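Long-range contact in putative signal recognition particle protein (Chaetomium thermophilum, PDB 5CK5), which binds GTP and GDP and is probably the beta subunit of the signal recognition particle receptor at the endoplasmic reticulum membrane: residues S134-I139 with P157-L162. Sequence-based numbering, arbitrary orientation.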
ATOM      1  N   SER A 134      -4.736 -14.845   6.694  1.00 71.23           N
ATOM      2  CA  SER A 134      -4.911 -14.071   7.907  1.00 69.93           C
ATOM      3  C   SER A 134      -3.559 -13.572   8.377  1.00 64.22           C
ATOM      4  O   SER A 134      -2.894 -14.209   9.190  1.00 64.90           O
ATOM      5  CB  SER A 134      -5.585 -14.916   8.984  1.00 77.90           C
ATOM      6  OG  SER A 134      -6.165 -14.097   9.980  1.00 85.76           O
ATOM      7  N   PRO A 135      -3.148 -12.415   7.864  1.00 59.36           N
ATOM      8  CA  PRO A 135      -1.797 -11.921   8.105  1.00 58.43           C
ATOM      9  C   PRO A 135      -1.656 -11.353   9.497  1.00 60.46           C
ATOM     10  O   PRO A 135      -2.502 -10.571   9.908  1.00 66.46           O
ATOM     11  CB  PRO A 135      -1.635 -10.816   7.062  1.00 55.94           C
ATOM     12  CG  PRO A 135      -2.796 -10.967   6.126  1.00 55.49           C
ATOM     13  CD  PRO A 135      -3.890 -11.552   6.938  1.00 55.36           C
ATOM     14  N   SER A 136      -0.615 -11.746  10.217  1.00 59.23           N
ATOM     15  CA  SER A 136      -0.314 -11.129  11.501  1.00 59.94           C
ATOM     16  C   SER A 136       1.157 -10.772  11.500  1.00 55.39           C
ATOM     17  O   SER A 136       1.987 -11.552  11.039  1.00 53.49           O
ATOM     18  CB  SER A 136      -0.646 -12.047  12.676  1.00 63.89           C
ATOM     19  OG  SER A 136       0.187 -13.185  12.678  1.00 68.12           O
ATOM     20  N   LEU A 137       1.476  -9.600  12.029  1.00 52.09           N
ATOM     21  CA  LEU A 137       2.840  -9.103  12.020  1.00 48.32           C
ATOM     22  C   LEU A 137       3.475  -9.190  13.378  1.00 50.94           C
ATOM     23  O   LEU A 137       2.872  -8.840  14.390  1.00 53.84           O
ATOM     24  CB  LEU A 137       2.891  -7.656  11.529  1.00 49.52           C
ATOM     25  CG  LEU A 137       2.765  -7.510  10.016  1.00 55.42           C
ATOM     26  CD1 LEU A 137       2.684  -6.054   9.604  1.00 53.34           C
ATOM     27  CD2 LEU A 137       3.930  -8.212   9.333  1.00 59.27           C
ATOM     28  N   THR A 138       4.696  -9.703  13.387  1.00 50.26           N
ATOM     29  CA  THR A 138       5.447  -9.855  14.610  1.00 54.73           C
ATOM     30  C   THR A 138       6.255  -8.590  14.863  1.00 60.55           C
ATOM     31  O   THR A 138       7.149  -8.243  14.088  1.00 65.07           O
ATOM     32  CB  THR A 138       6.369 -11.052  14.509  1.00 57.46           C
ATOM     33  OG1 THR A 138       5.617 -12.190  14.069  1.00 57.93           O
ATOM     34  CG2 THR A 138       7.031 -11.323  15.843  1.00 61.00           C
ATOM     35  N   ILE A 139       5.981  -7.942  15.987  1.00 61.66           N
ATOM     36  CA  ILE A 139       6.543  -6.630  16.275  1.00 65.45           C
ATOM     37  C   ILE A 139       7.403  -6.609  17.556  1.00 69.68           C
ATOM     38  O   ILE A 139       7.076  -7.301  18.513  1.00 70.51           O
ATOM     39  CB  ILE A 139       5.406  -5.601  16.390  1.00 68.13           C
ATOM     40  CG1 ILE A 139       5.835  -4.467  17.311  1.00 72.68           C
ATOM     41  CG2 ILE A 139       4.094  -6.291  16.852  1.00 84.13           C
ATOM     42  CD1 ILE A 139       4.897  -4.134  18.375  1.00 75.08           C
ATOM     43  N   PRO A 157       7.952 -10.614  22.061  1.00105.05           N
ATOM     44  CA  PRO A 157       7.336 -10.517  20.731  1.00 99.72           C
ATOM     45  C   PRO A 157       5.811 -10.390  20.783  1.00 99.19           C
ATOM     46  O   PRO A 157       5.175 -11.041  21.616  1.00103.67           O
ATOM     47  CB  PRO A 157       7.744 -11.834  20.071  1.00 99.96           C
ATOM     48  CG  PRO A 157       7.905 -12.789  21.222  1.00105.49           C
ATOM     49  CD  PRO A 157       8.467 -11.966  22.344  1.00107.93           C
ATOM     50  N   TYR A 158       5.241  -9.562  19.909  1.00 93.71           N
ATOM     51  CA  TYR A 158       3.787  -9.452  19.753  1.00 89.99           C
ATOM     52  C   TYR A 158       3.291  -9.924  18.392  1.00 83.19           C
ATOM     53  O   TYR A 158       4.077 -10.226  17.504  1.00 85.51           O
ATOM     54  CB  TYR A 158       3.329  -8.004  19.966  1.00 91.74           C
ATOM     55  CG  TYR A 158       3.490  -7.487  21.381  1.00 98.31           C
ATOM     56  CD1 TYR A 158       4.745  -7.199  21.903  1.00 99.51           C
ATOM     57  CD2 TYR A 158       2.384  -7.289  22.198  1.00102.66           C
ATOM     58  CE1 TYR A 158       4.890  -6.728  23.193  1.00103.66           C
ATOM     59  CE2 TYR A 158       2.522  -6.819  23.490  1.00106.89           C
ATOM     60  CZ  TYR A 158       3.778  -6.540  23.979  1.00107.99           C
ATOM     61  OH  TYR A 158       3.924  -6.076  25.262  1.00113.46           O
ATOM     62  N   LYS A 159       1.973  -9.935  18.226  1.00 76.18           N
ATOM     63  CA  LYS A 159       1.338 -10.146  16.929  1.00 68.27           C
ATOM     64  C   LYS A 159       0.357  -9.021  16.714  1.00 63.27           C
ATOM     65  O   LYS A 159      -0.274  -8.552  17.661  1.00 61.91           O
ATOM     66  CB  LYS A 159       0.603 -11.485  16.802  1.00 71.04           C
ATOM     67  CG  LYS A 159       1.435 -12.746  16.616  1.00 77.45           C
ATOM     68  CD  LYS A 159       2.005 -12.814  15.188  1.00 75.26           C
ATOM     69  CE  LYS A 159       2.466 -14.230  14.801  1.00 73.72           C
ATOM     70  NZ  LYS A 159       3.590 -14.775  15.615  1.00 73.73           N
ATOM     71  N   SER A 160       0.279  -8.566  15.467  1.00 58.58           N
ATOM     72  CA  SER A 160      -0.580  -7.463  15.088  1.00 52.65           C
ATOM     73  C   SER A 160      -1.383  -7.855  13.848  1.00 51.99           C
ATOM     74  O   SER A 160      -0.826  -8.209  12.811  1.00 50.64           O
ATOM     75  CB  SER A 160       0.261  -6.212  14.854  1.00 47.29           C
ATOM     76  OG  SER A 160      -0.491  -5.038  15.074  1.00 45.50           O
ATOM     77  N   LYS A 161      -2.700  -7.830  13.971  1.00 60.23           N
ATOM     78  CA  LYS A 161      -3.567  -8.140  12.844  1.00 66.75           C
ATOM     79  C   LYS A 161      -3.364  -7.158  11.694  1.00 65.14           C
ATOM     80  O   LYS A 161      -3.557  -5.968  11.859  1.00 68.44           O
ATOM     81  CB  LYS A 161      -5.021  -8.147  13.323  1.00 72.75           C
ATOM     82  CG  LYS A 161      -5.287  -9.347  14.209  1.00 83.79           C
ATOM     83  CD  LYS A 161      -6.736  -9.467  14.643  1.00 92.37           C
ATOM     84  CE  LYS A 161      -7.111 -10.943  14.882  1.00 96.25           C
ATOM     85  NZ  LYS A 161      -8.552 -11.183  15.217  1.00 98.45           N
ATOM     86  N   LEU A 162      -2.968  -7.655  10.529  1.00 56.73           N
ATOM     87  CA  LEU A 162      -2.815  -6.775   9.392  1.00 46.66           C
ATOM     88  C   LEU A 162      -4.212  -6.514   8.859  1.00 46.47           C
ATOM     89  O   LEU A 162      -4.907  -7.440   8.463  1.00 48.74           O
ATOM     90  CB  LEU A 162      -1.902  -7.399   8.339  1.00 38.70           C
ATOM     91  CG  LEU A 162      -1.709  -6.603   7.057  1.00 37.10           C
ATOM     92  CD1 LEU A 162      -1.142  -5.235   7.329  1.00 31.88           C
ATOM     93  CD2 LEU A 162      -0.789  -7.375   6.160  1.00 38.27           C
TER
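Leu137 and Ser160 form a hydrogen-bonded pair where strand 136-139 runs antiparallel to the start of strand 158-170, an inner strand of the P-loop GTPase sheet; a long connection links the two, and the nucleotide lies well away. Leu137 N donates to Ser160 O at 2.8 Å, tilted from the carbonyl plane; the return bond is weak. At the Leu162 end, Leu162 N reaches Pro135 O at 3.0 Å with a nearly straight N-H (170°), though from above the carbonyl plane. There the Leu162 side chain crosses the proline ring at about a right angle. With CG anti to the backbone N (chi1 177°), Leu162 sets CD2 3.7 Å from Pro135 CB. Leu137, Ile139, Tyr158 and Ser160 lie on one face, where Leu137 also packs on Leu23 and Ile114. Ile139 turns its CG2 branch onto Tyr158 CB at 3.6 Å, while the tyrosine ring points off from strand 136-139, with Ile139 O near the ring plane at one edge. The face of Ser136, Thr138 and Lys159 is more open. Here Lys159, kinked at its second and fourth torsions (chi2 -74°), reaches over strand 136-139, passing Ser136 OG, 3.1 Å from Lys159 CD, and ends with NZ 3.6 Å from Thr138 OG1.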